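Putative large adhesion protein (Lap) involved in biofilm formation (Marinobacter hydrocarbonoclasticus ATCC 49840, PDB 6M8M) carries a calcium-binding PA14 domain that binds sugars such as glucose, probably helping this RTX adhesin attach cells to surfaces during biofilm formation. Local coordinates at residues Tyr129-Arg134 and Ile190-Gln195; Gly120-Gln125 and His173-Val178; Tyr42-Gln47 and Glu68-Phe73; Gly88-Val93 and Pro108-Asp113. All coordinates share one frame; numbering follows the deposited sequence.

How the interactions relate
The four contacts fall into two groups. Interactions 1 and 2, with centres about 12 Å apart, each pair two strands of their own sheet, and each strand of interaction 2 is followed in the chain by one of interaction 1; Ile190 CD1 meets Ile177 CD1 at 3.8 Å. Interactions 3 and 4 lie about 9 Å apart, centre to centre, and share a calcium ion: Gln47 and Asp113 bind it together with Asn53 and Gln182. Gln182 also lines the glucose pocket, so the shared calcium site adjoins that pocket. Strand 113-122 of interaction 2 also pairs with strand 38-45 of interaction 3. Interaction 1 lies across the chain's centre from interactions 3 and 4, about 26 Å from interaction 3 between centres.

Interaction 1 of 4, residues Tyr129-Arg134 and Ile190-Gln195; sequences YQFRVR and IELREQ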
# COMPACT_ATOMS: atom_id res chain seq x y z
N TYR A 129 1.69 8.94 16.41
CA TYR A 129 1.50 7.59 15.90
C TYR A 129 2.73 7.17 15.11
O TYR A 129 3.63 7.96 14.83
CB TYR A 129 0.24 7.53 15.03
CG TYR A 129 -1.02 7.95 15.77
CD1 TYR A 129 -1.73 7.04 16.52
CD2 TYR A 129 -1.47 9.27 15.74
CE1 TYR A 129 -2.86 7.42 17.22
CE2 TYR A 129 -2.60 9.65 16.44
CZ TYR A 129 -3.29 8.72 17.18
OH TYR A 129 -4.44 9.07 17.89
N GLN A 130 2.76 5.90 14.70
CA GLN A 130 3.93 5.35 14.04
C GLN A 130 3.53 4.08 13.30
O GLN A 130 2.87 3.21 13.87
CB GLN A 130 5.00 5.03 15.07
CG GLN A 130 6.30 4.50 14.52
CD GLN A 130 7.30 4.25 15.63
OE1 GLN A 130 6.94 3.76 16.69
NE2 GLN A 130 8.55 4.61 15.41
N PHE A 131 3.98 3.97 12.05
CA PHE A 131 3.79 2.76 11.26
C PHE A 131 5.02 1.87 11.35
O PHE A 131 6.15 2.33 11.50
CB PHE A 131 3.58 3.12 9.79
CG PHE A 131 2.25 3.74 9.47
CD1 PHE A 131 1.13 2.96 9.30
CD2 PHE A 131 2.14 5.11 9.30
CE1 PHE A 131 -0.09 3.54 8.97
CE2 PHE A 131 0.92 5.69 8.97
CZ PHE A 131 -0.19 4.90 8.81
N ARG A 132 4.78 0.57 11.17
CA ARG A 132 5.82 -0.43 10.93
C ARG A 132 5.35 -1.26 9.75
O ARG A 132 4.19 -1.66 9.70
CB ARG A 132 6.09 -1.29 12.16
CG ARG A 132 7.22 -2.28 11.93
CD ARG A 132 7.64 -2.95 13.22
NE ARG A 132 6.61 -3.84 13.70
CZ ARG A 132 6.72 -4.60 14.79
NH1 ARG A 132 7.82 -4.55 15.52
NH2 ARG A 132 5.72 -5.39 15.14
N VAL A 133 6.25 -1.50 8.80
CA VAL A 133 5.87 -2.10 7.52
C VAL A 133 6.79 -3.26 7.21
O VAL A 133 8.02 -3.11 7.28
CB VAL A 133 5.93 -1.08 6.37
CG1 VAL A 133 5.52 -1.73 5.05
CG2 VAL A 133 5.07 0.15 6.68
N ARG A 134 6.22 -4.40 6.85
CA ARG A 134 6.97 -5.50 6.28
C ARG A 134 6.55 -5.61 4.82
O ARG A 134 5.36 -5.75 4.52
CB ARG A 134 6.69 -6.82 7.00
CG ARG A 134 7.51 -7.97 6.41
CD ARG A 134 7.42 -9.21 7.29
NE ARG A 134 8.22 -10.32 6.80
CZ ARG A 134 9.52 -10.45 7.00
NH1 ARG A 134 10.20 -9.54 7.67
NH2 ARG A 134 10.15 -11.51 6.51
N ILE A 190 1.14 -3.75 6.96
CA ILE A 190 1.27 -2.46 7.61
C ILE A 190 0.65 -2.54 8.99
O ILE A 190 -0.51 -2.96 9.14
CB ILE A 190 0.62 -1.34 6.77
CG1 ILE A 190 1.25 -1.31 5.38
CG2 ILE A 190 0.76 -0.00 7.47
CD1 ILE A 190 0.70 -0.27 4.45
N GLU A 191 1.41 -2.11 9.99
CA GLU A 191 0.94 -1.96 11.36
C GLU A 191 1.01 -0.50 11.76
O GLU A 191 1.85 0.26 11.29
CB GLU A 191 1.82 -2.75 12.33
CG GLU A 191 1.83 -4.24 12.15
CD GLU A 191 3.04 -4.87 12.80
OE1 GLU A 191 2.87 -5.62 13.79
OE2 GLU A 191 4.17 -4.59 12.34
N LEU A 192 0.12 -0.11 12.67
CA LEU A 192 0.06 1.25 13.21
C LEU A 192 -0.03 1.15 14.72
O LEU A 192 -0.75 0.29 15.25
CB LEU A 192 -1.16 1.96 12.65
CG LEU A 192 -1.39 3.38 13.13
CD1 LEU A 192 -0.30 4.32 12.70
CD2 LEU A 192 -2.73 3.91 12.60
N ARG A 193 0.68 2.03 15.42
CA ARG A 193 0.51 2.17 16.85
C ARG A 193 0.45 3.64 17.23
O ARG A 193 0.95 4.51 16.51
CB ARG A 193 1.63 1.51 17.64
CG ARG A 193 2.97 2.16 17.50
CD ARG A 193 3.95 1.37 18.32
NE ARG A 193 5.32 1.79 18.13
CZ ARG A 193 6.35 1.27 18.79
NH1 ARG A 193 6.15 0.33 19.71
NH2 ARG A 193 7.57 1.70 18.55
N GLU A 194 -0.13 3.90 18.38
CA GLU A 194 0.09 5.16 19.08
C GLU A 194 1.39 5.04 19.85
O GLU A 194 1.76 3.96 20.31
CB GLU A 194 -1.07 5.43 20.03
CG GLU A 194 -1.00 6.80 20.67
CD GLU A 194 -2.27 7.19 21.43
OE1 GLU A 194 -3.19 6.36 21.52
OE2 GLU A 194 -2.34 8.34 21.92
N GLN A 195 2.12 6.15 19.94
CA GLN A 195 3.32 6.20 20.76
C GLN A 195 3.02 5.69 22.16
O GLN A 195 2.04 6.10 22.79
CB GLN A 195 3.80 7.65 20.81
CG GLN A 195 5.07 7.89 21.62
CD GLN A 195 5.40 9.36 21.69
OE1 GLN A 195 6.45 9.81 21.23
NE2 GLN A 195 4.48 10.12 22.23
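Neighbouring antiparallel strands of the PA14 domain pair here, setting Phe131 opposite Leu192, Gln130 opposite Arg193 and Arg132 opposite Glu191. The last two are hydrogen-bonded pairs, each with two backbone N-H...O bonds, such as Glu191 N to Arg132 O at 2.8 Å. Their side chains share one face of the sheet and run side by side, with Tyr199 lying against that face. A bend at chi3 (70°) turns the NE side of the Arg132 guanidinium to the carboxylate of Glu191, where NE reaches OE2 at 2.9 Å and NH2 reaches OE1 at 3.2 Å. Both oxygens are met on their syn sides, with the two flat groups 27° apart, making a side-on, two-pronged salt bridge. Arg193 also comes side-on, but its NE and NH2 converge on a single atom, Gln130 OE1, NH2 at 2.8 Å. Because Gln130 NE2 bonds Gly162 O on strand 158-166, both ends of that amide are held and its rotation is fixed.

On the other face Phe131, Leu192, Ile190 and Val133 form an apolar patch. Leu192 CD1 sits over the middle of the Phe131 ring, 3.8 Å from its centroid in a CH-pi contact, while Ile190 CG2 comes within 3.5 Å of Phe131 CD1. Phe202 adds an edge-to-face contact to that ring, and Ile141 and Val143 pack on it from strand 139-143 of the other sheet. Polar pairs on one face, apolar residues toward the other sheet: the pattern is typical of a beta-sandwich.

Interaction 2 of 4, residues Gly120-Gln125 and His173-Val178; sequences GNLELQ and HSVEIV
Leu122 and Val175 cross at about a right angle, with Leu122 CD2 resting 4.0 Å from Val175 CG1. Val175 holds CG1 between its backbone N and carbonyl carbon (chi1 59°), which also lays this methyl 3.5 Å from Gly120 O, so it touches both the Leu122 branch and the Gly120 backbone. Leu122 has CG beside its own N, and its CB and CG lie beside the carbonyl oxygen of His173, which takes the Leu122 N-H at 2.8 Å. Gly120 and Val175 form the hydrogen-bonded pair next along the ladder: Val175 N gives to Gly120 O at 2.9 Å, and Gly120 N gives to Val175 O at 3.1 Å.

Where Leu122 meets His173, a water takes the place of a second direct bond, donating to Leu122 O at 2.7 Å and accepting from His173 N at 2.9 Å. Just beyond, the chain bends through an inverse gamma turn centred on Glu123. The imidazole of His173 points elsewhere, its ND1 bonded to the Asn144 side chain. Val143 packs against Leu122 and Ile141 against Val175, both from strand 139-143, so the crossed pair belongs to the apolar interior. The short segments run antiparallel but splayed, 125° between their directions, at the end of a ladder in the PA14 beta-sandwich.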
# COMPACT_ATOMS: atom_id res chain seq x y z
N GLY A 120 -6.98 7.14 2.08
CA GLY A 120 -8.10 7.36 2.96
C GLY A 120 -7.76 8.46 3.93
O GLY A 120 -6.80 9.21 3.75
N ASN A 121 -8.57 8.54 4.97
CA ASN A 121 -8.38 9.48 6.07
C ASN A 121 -8.25 8.70 7.36
O ASN A 121 -8.96 7.72 7.58
CB ASN A 121 -9.55 10.44 6.13
CG ASN A 121 -9.59 11.35 4.92
OD1 ASN A 121 -8.59 11.95 4.54
ND2 ASN A 121 -10.76 11.44 4.29
N LEU A 122 -7.33 9.14 8.20
CA LEU A 122 -7.08 8.46 9.47
C LEU A 122 -8.17 8.83 10.47
O LEU A 122 -8.39 10.01 10.77
CB LEU A 122 -5.74 8.88 10.05
CG LEU A 122 -4.51 8.45 9.25
CD1 LEU A 122 -3.24 9.06 9.79
CD2 LEU A 122 -4.40 6.93 9.22
N GLU A 123 -8.82 7.82 11.03
CA GLU A 123 -9.89 8.01 12.00
C GLU A 123 -9.26 7.92 13.40
O GLU A 123 -9.47 6.98 14.16
CB GLU A 123 -10.97 6.98 11.78
CG GLU A 123 -11.70 7.13 10.44
CD GLU A 123 -12.61 8.34 10.41
OE1 GLU A 123 -13.07 8.71 9.31
OE2 GLU A 123 -12.90 8.94 11.48
N LEU A 124 -8.47 8.94 13.71
CA LEU A 124 -7.68 8.98 14.93
C LEU A 124 -7.87 10.32 15.61
O LEU A 124 -7.94 11.35 14.94
CB LEU A 124 -6.20 8.84 14.60
CG LEU A 124 -5.78 7.54 13.92
CD1 LEU A 124 -4.32 7.60 13.49
CD2 LEU A 124 -6.02 6.37 14.82
N GLN A 125 -7.92 10.29 16.93
CA GLN A 125 -7.89 11.50 17.72
C GLN A 125 -6.48 12.11 17.69
O GLN A 125 -5.49 11.46 17.30
CB GLN A 125 -8.26 11.17 19.16
CG GLN A 125 -9.68 10.66 19.35
CD GLN A 125 -10.69 11.71 18.99
OE1 GLN A 125 -11.06 11.85 17.83
NE2 GLN A 125 -11.14 12.46 19.99
N HIS A 173 -7.22 13.87 8.14
CA HIS A 173 -5.80 13.54 8.10
C HIS A 173 -5.61 12.50 7.01
O HIS A 173 -5.85 11.31 7.21
CB HIS A 173 -5.34 13.05 9.46
CG HIS A 173 -5.51 14.09 10.53
ND1 HIS A 173 -4.77 15.25 10.53
CD2 HIS A 173 -6.33 14.15 11.59
CE1 HIS A 173 -5.13 15.99 11.57
NE2 HIS A 173 -6.07 15.34 12.23
N SER A 174 -5.16 12.96 5.86
CA SER A 174 -5.03 12.08 4.71
C SER A 174 -3.89 11.10 4.91
O SER A 174 -2.87 11.42 5.53
CB SER A 174 -4.76 12.91 3.46
OG SER A 174 -3.48 13.53 3.56
N VAL A 175 -4.08 9.89 4.41
CA VAL A 175 -3.02 8.89 4.32
C VAL A 175 -2.99 8.37 2.90
O VAL A 175 -4.03 8.11 2.29
CB VAL A 175 -3.21 7.78 5.38
CG1 VAL A 175 -4.55 7.05 5.23
CG2 VAL A 175 -2.04 6.80 5.32
N GLU A 176 -1.78 8.28 2.35
CA GLU A 176 -1.56 7.77 1.00
C GLU A 176 -0.40 6.80 1.05
O GLU A 176 0.68 7.14 1.53
CB GLU A 176 -1.25 8.88 0.01
CG GLU A 176 -0.92 8.35 -1.38
CD GLU A 176 -0.86 9.42 -2.45
OE1 GLU A 176 -1.69 10.36 -2.40
OE2 GLU A 176 -0.00 9.32 -3.35
N ILE A 177 -0.64 5.59 0.58
CA ILE A 177 0.35 4.52 0.55
C ILE A 177 0.55 4.11 -0.90
O ILE A 177 -0.44 3.84 -1.60
CB ILE A 177 -0.13 3.31 1.37
CG1 ILE A 177 -0.35 3.72 2.82
CG2 ILE A 177 0.84 2.14 1.25
CD1 ILE A 177 -1.31 2.85 3.55
N VAL A 178 1.80 4.03 -1.33
CA VAL A 178 2.11 3.37 -2.59
C VAL A 178 3.07 2.23 -2.29
O VAL A 178 3.90 2.31 -1.38
CB VAL A 178 2.68 4.32 -3.67
CG1 VAL A 178 1.68 5.44 -3.98
CG2 VAL A 178 4.02 4.87 -3.26
O HOH W 1 -9.19 12.20 9.49

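Interaction 3 of 4, residues Tyr42-Gln47 and Glu68-Phe73; sequences YYAYAQ and EADATF. With CA (calcium ion), chain D.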
# COMPACT_ATOMS: atom_id res chain seq x y z
N TYR A 42 -5.11 -0.88 -8.03
CA TYR A 42 -4.11 -1.83 -8.52
C TYR A 42 -3.73 -1.44 -9.94
O TYR A 42 -4.62 -1.21 -10.77
CB TYR A 42 -4.67 -3.25 -8.51
CG TYR A 42 -3.72 -4.28 -9.04
CD1 TYR A 42 -3.68 -4.60 -10.40
CD2 TYR A 42 -2.83 -4.94 -8.20
CE1 TYR A 42 -2.79 -5.55 -10.89
CE2 TYR A 42 -1.96 -5.89 -8.67
CZ TYR A 42 -1.93 -6.18 -10.01
OH TYR A 42 -1.06 -7.15 -10.44
N TYR A 43 -2.43 -1.39 -10.22
CA TYR A 43 -1.90 -1.06 -11.54
C TYR A 43 -0.99 -2.19 -12.00
O TYR A 43 -0.02 -2.54 -11.33
CB TYR A 43 -1.07 0.22 -11.49
CG TYR A 43 -1.84 1.44 -11.07
CD1 TYR A 43 -2.13 1.68 -9.75
CD2 TYR A 43 -2.28 2.35 -12.01
CE1 TYR A 43 -2.86 2.81 -9.37
CE2 TYR A 43 -2.99 3.45 -11.65
CZ TYR A 43 -3.29 3.68 -10.35
OH TYR A 43 -4.02 4.82 -10.06
N ALA A 44 -1.29 -2.72 -13.18
CA ALA A 44 -0.42 -3.65 -13.88
C ALA A 44 0.66 -2.85 -14.59
O ALA A 44 0.36 -1.86 -15.25
CB ALA A 44 -1.24 -4.42 -14.91
N TYR A 45 1.91 -3.24 -14.42
CA TYR A 45 3.02 -2.57 -15.08
C TYR A 45 3.81 -3.63 -15.84
O TYR A 45 4.21 -4.64 -15.26
CB TYR A 45 3.89 -1.87 -14.05
CG TYR A 45 5.11 -1.16 -14.61
CD1 TYR A 45 6.27 -1.86 -14.90
CD2 TYR A 45 5.12 0.21 -14.80
CE1 TYR A 45 7.40 -1.21 -15.39
CE2 TYR A 45 6.25 0.86 -15.28
CZ TYR A 45 7.39 0.14 -15.55
OH TYR A 45 8.52 0.81 -16.00
N ALA A 46 4.01 -3.39 -17.13
CA ALA A 46 4.69 -4.33 -18.02
C ALA A 46 6.11 -3.84 -18.27
O ALA A 46 6.32 -2.90 -19.03
CB ALA A 46 3.92 -4.45 -19.34
N GLN A 47 7.08 -4.49 -17.64
CA GLN A 47 8.47 -4.13 -17.88
C GLN A 47 8.79 -4.39 -19.34
O GLN A 47 8.51 -5.47 -19.87
CB GLN A 47 9.38 -4.96 -16.97
CG GLN A 47 10.85 -4.61 -17.10
CD GLN A 47 11.67 -5.20 -15.99
OE1 GLN A 47 11.19 -5.36 -14.86
NE2 GLN A 47 12.94 -5.49 -16.27
N GLU A 68 -4.93 5.16 -15.27
CA GLU A 68 -6.06 4.76 -14.44
C GLU A 68 -5.82 3.34 -13.94
O GLU A 68 -5.23 2.50 -14.62
CB GLU A 68 -7.38 4.86 -15.19
CG GLU A 68 -8.59 4.65 -14.27
CD GLU A 68 -9.87 5.16 -14.87
OE1 GLU A 68 -10.93 4.54 -14.65
OE2 GLU A 68 -9.82 6.20 -15.56
N ALA A 69 -6.29 3.10 -12.73
CA ALA A 69 -6.10 1.80 -12.12
C ALA A 69 -6.75 0.71 -12.96
O ALA A 69 -7.83 0.91 -13.53
CB ALA A 69 -6.75 1.81 -10.73
N ASP A 70 -6.11 -0.44 -13.01
CA ASP A 70 -6.68 -1.60 -13.67
C ASP A 70 -7.74 -2.31 -12.84
O ASP A 70 -8.57 -3.02 -13.41
CB ASP A 70 -5.55 -2.56 -14.02
CG ASP A 70 -4.59 -1.96 -15.02
OD1 ASP A 70 -4.98 -1.78 -16.20
OD2 ASP A 70 -3.46 -1.59 -14.64
N ALA A 71 -7.74 -2.13 -11.53
CA ALA A 71 -8.81 -2.61 -10.68
C ALA A 71 -8.79 -1.76 -9.43
O ALA A 71 -7.77 -1.19 -9.06
CB ALA A 71 -8.63 -4.09 -10.32
N THR A 72 -9.94 -1.68 -8.77
CA THR A 72 -10.06 -1.06 -7.46
C THR A 72 -10.51 -2.11 -6.46
O THR A 72 -11.01 -3.18 -6.82
CB THR A 72 -11.04 0.10 -7.48
OG1 THR A 72 -12.35 -0.35 -7.82
CG2 THR A 72 -10.61 1.16 -8.47
N PHE A 73 -10.33 -1.80 -5.18
CA PHE A 73 -10.72 -2.69 -4.09
C PHE A 73 -10.84 -1.85 -2.84
O PHE A 73 -10.63 -0.63 -2.87
CB PHE A 73 -9.76 -3.87 -3.95
CG PHE A 73 -8.36 -3.51 -3.50
CD1 PHE A 73 -7.40 -3.08 -4.41
CD2 PHE A 73 -7.98 -3.64 -2.17
CE1 PHE A 73 -6.11 -2.78 -4.00
CE2 PHE A 73 -6.71 -3.33 -1.76
CZ PHE A 73 -5.77 -2.90 -2.67
CA CA D . 10.27 -6.18 -12.93
O HOH W 2 -7.33 5.15 -10.82
O HOH W 3 -1.94 -1.59 -17.03
O HOH W 4 12.31 -7.40 -12.31
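Tyr42 faces both Asp70 and Ala71 in a classic beta bulge: Tyr42 O takes Asp70 N at 2.8 Å and, weakly, Ala71 N, while Tyr42 N gives to Ala71 O at 2.9 Å. Before the bulge the regular ladder ends, and the Asp70 side chain supplies the next bond. With CG beside its own backbone N (chi1 -64°), Asp70 swings OD2 back toward strand 38-45, where it accepts the Ala44 N-H at 2.8 Å. The donor arrives on the anti side of that oxygen, 30° out of the carboxylate plane, and the Ala44 methyl lies 3.6 Å from the same OD2. Glu109 comes close to the other oxygen, OD1; a sodium ion about 5 Å from the nearest atom of the Asp70 side chain may help offset the charges.

Tyr43 makes the second side-chain contact. Ala69 CA lies over one face of its ring, 3.9 Å from the centroid and shifted toward the rim in a CH-pi contact. The Ala69 methyl comes within 4.0 Å of Tyr43 CZ. A water accepting from Ala69 N also makes a weak bond to Tyr43 OH.

Farther along, Gln47 stretches an extended side chain to calcium, which OE1 binds at 2.3 Å; Asn53, Asp113 and Gln182 are the other protein ligands. In the sheet, strand 38-45 pairs with strand 71-75 and with strand 113-122. Helix 57-66 joins the two segments in sequence, and its Ile64 packs against Tyr43, while Tyr42 packs on Pro108 and Ala114.

Interaction 4 of 4, residues Gly88-Val93 and Pro108-Asp113; sequences GGNGKV and PENSSD. With CA (calcium ion), chain C; CA (calcium ion), chain D.
Asn90 carries CG roughly opposite its backbone N (chi1 -159°) and Asn110 carries CG beside its own (chi1 -59°), and these torsions bring the two amides together at the calcium-binding loop of the PA14 domain. The amide planes stand 74° apart, so Asn110 ND2 reaches Asn90 OD1 at 3.0 Å from the flank of that carbonyl rather than its end. This bond probably helps orient Asn110, whose OD1 binds calcium at 2.4 Å. Asn90 acts from the second shell, since its OD1 also accepts from a water that ligates the metal at 2.5 Å. Pro108 O binds the same ion at 2.4 Å, and Asp107 and three more waters complete the site.

Away from the metal, Ser111 N donates to Gly88 O at 2.9 Å, and a water ties Gly88 N to Ser112 O, fastening the glycine-rich loop along its partner. Gly91 is the N-cap of helix 92-96, whose Val93 meets Pro108 tip to tip, CG1 to CG at 3.9 Å; Tyr42 packs on both.

The 108-113 segment runs on to the calcium that Gln47 also binds. Ser111 OG bonds Asp113 O within the segment. The Asp113 carboxylate grips this second ion with both oxygens, OD1 at 2.4 Å and OD2 at 2.5 Å, while Ser112 OG donates to OD1 on its anti side.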
# COMPACT_ATOMS: atom_id res chain seq x y z
N GLY A 88 1.90 -9.69 -10.16
CA GLY A 88 1.18 -9.57 -11.41
C GLY A 88 0.88 -10.86 -12.13
O GLY A 88 0.29 -10.83 -13.22
N GLY A 89 1.24 -12.00 -11.58
CA GLY A 89 0.96 -13.26 -12.22
C GLY A 89 -0.50 -13.65 -12.15
O GLY A 89 -1.29 -13.13 -11.36
N ASN A 90 -0.89 -14.62 -12.98
CA ASN A 90 -2.28 -15.06 -13.04
C ASN A 90 -2.76 -15.48 -11.65
O ASN A 90 -2.14 -16.30 -10.99
CB ASN A 90 -2.41 -16.22 -14.03
CG ASN A 90 -3.84 -16.39 -14.54
OD1 ASN A 90 -4.52 -15.45 -14.91
ND2 ASN A 90 -4.27 -17.65 -14.61
N GLY A 91 -3.88 -14.89 -11.22
CA GLY A 91 -4.49 -15.20 -9.95
C GLY A 91 -3.77 -14.65 -8.74
O GLY A 91 -4.24 -14.87 -7.62
N LYS A 92 -2.66 -13.95 -8.91
CA LYS A 92 -1.79 -13.65 -7.77
C LYS A 92 -2.29 -12.48 -6.92
O LYS A 92 -2.21 -12.54 -5.69
CB LYS A 92 -0.34 -13.47 -8.23
CG LYS A 92 0.29 -14.76 -8.74
CD LYS A 92 0.56 -15.72 -7.57
CE LYS A 92 0.99 -17.10 -8.03
NZ LYS A 92 2.09 -17.08 -9.01
N VAL A 93 -2.84 -11.43 -7.53
CA VAL A 93 -3.34 -10.33 -6.71
C VAL A 93 -4.52 -10.82 -5.87
O VAL A 93 -4.69 -10.40 -4.72
CB VAL A 93 -3.68 -9.07 -7.53
CG1 VAL A 93 -4.80 -9.29 -8.51
CG2 VAL A 93 -4.02 -7.92 -6.58
N PRO A 108 -7.67 -7.87 -12.88
CA PRO A 108 -6.83 -7.04 -13.76
C PRO A 108 -5.92 -7.90 -14.62
O PRO A 108 -5.62 -9.04 -14.31
CB PRO A 108 -6.03 -6.19 -12.78
CG PRO A 108 -5.92 -7.05 -11.56
CD PRO A 108 -7.21 -7.85 -11.48
N GLU A 109 -5.48 -7.32 -15.73
CA GLU A 109 -4.56 -8.03 -16.61
C GLU A 109 -3.30 -8.42 -15.84
O GLU A 109 -2.91 -7.76 -14.87
CB GLU A 109 -4.20 -7.14 -17.80
CG GLU A 109 -3.37 -5.94 -17.43
CD GLU A 109 -3.38 -4.86 -18.51
OE1 GLU A 109 -4.40 -4.14 -18.63
OE2 GLU A 109 -2.37 -4.73 -19.23
N ASN A 110 -2.70 -9.52 -16.27
CA ASN A 110 -1.45 -9.99 -15.68
C ASN A 110 -0.26 -9.21 -16.24
O ASN A 110 -0.29 -8.70 -17.36
CB ASN A 110 -1.27 -11.47 -15.98
CG ASN A 110 -2.42 -12.31 -15.46
OD1 ASN A 110 -3.07 -11.96 -14.47
ND2 ASN A 110 -2.68 -13.42 -16.12
N SER A 111 0.81 -9.13 -15.45
CA SER A 111 1.98 -8.37 -15.86
C SER A 111 3.19 -8.78 -15.03
O SER A 111 3.08 -9.49 -14.03
CB SER A 111 1.74 -6.87 -15.71
OG SER A 111 1.46 -6.54 -14.35
N SER A 112 4.36 -8.29 -15.46
CA SER A 112 5.61 -8.61 -14.78
C SER A 112 5.70 -7.95 -13.42
O SER A 112 6.25 -8.54 -12.47
CB SER A 112 6.78 -8.16 -15.66
OG SER A 112 6.76 -6.76 -15.90
N ASP A 113 5.24 -6.71 -13.30
CA ASP A 113 5.38 -5.87 -12.12
C ASP A 113 3.99 -5.39 -11.72
O ASP A 113 3.05 -5.41 -12.51
CB ASP A 113 6.27 -4.66 -12.40
CG ASP A 113 7.73 -5.01 -12.76
OD1 ASP A 113 7.97 -5.86 -13.65
OD2 ASP A 113 8.65 -4.42 -12.15
CA CA C . -5.05 -11.17 -13.47
CA CA D . 10.27 -6.18 -12.93
O HOH W 5 4.57 -8.51 -10.19
O HOH W 6 -5.69 -13.55 -13.31
O HOH W 7 -4.59 -11.80 -11.20
O HOH W 8 -3.50 -9.52 -12.54
O HOH W 9 -5.89 -11.62 -15.67
O HOH W 4 12.31 -7.40 -12.31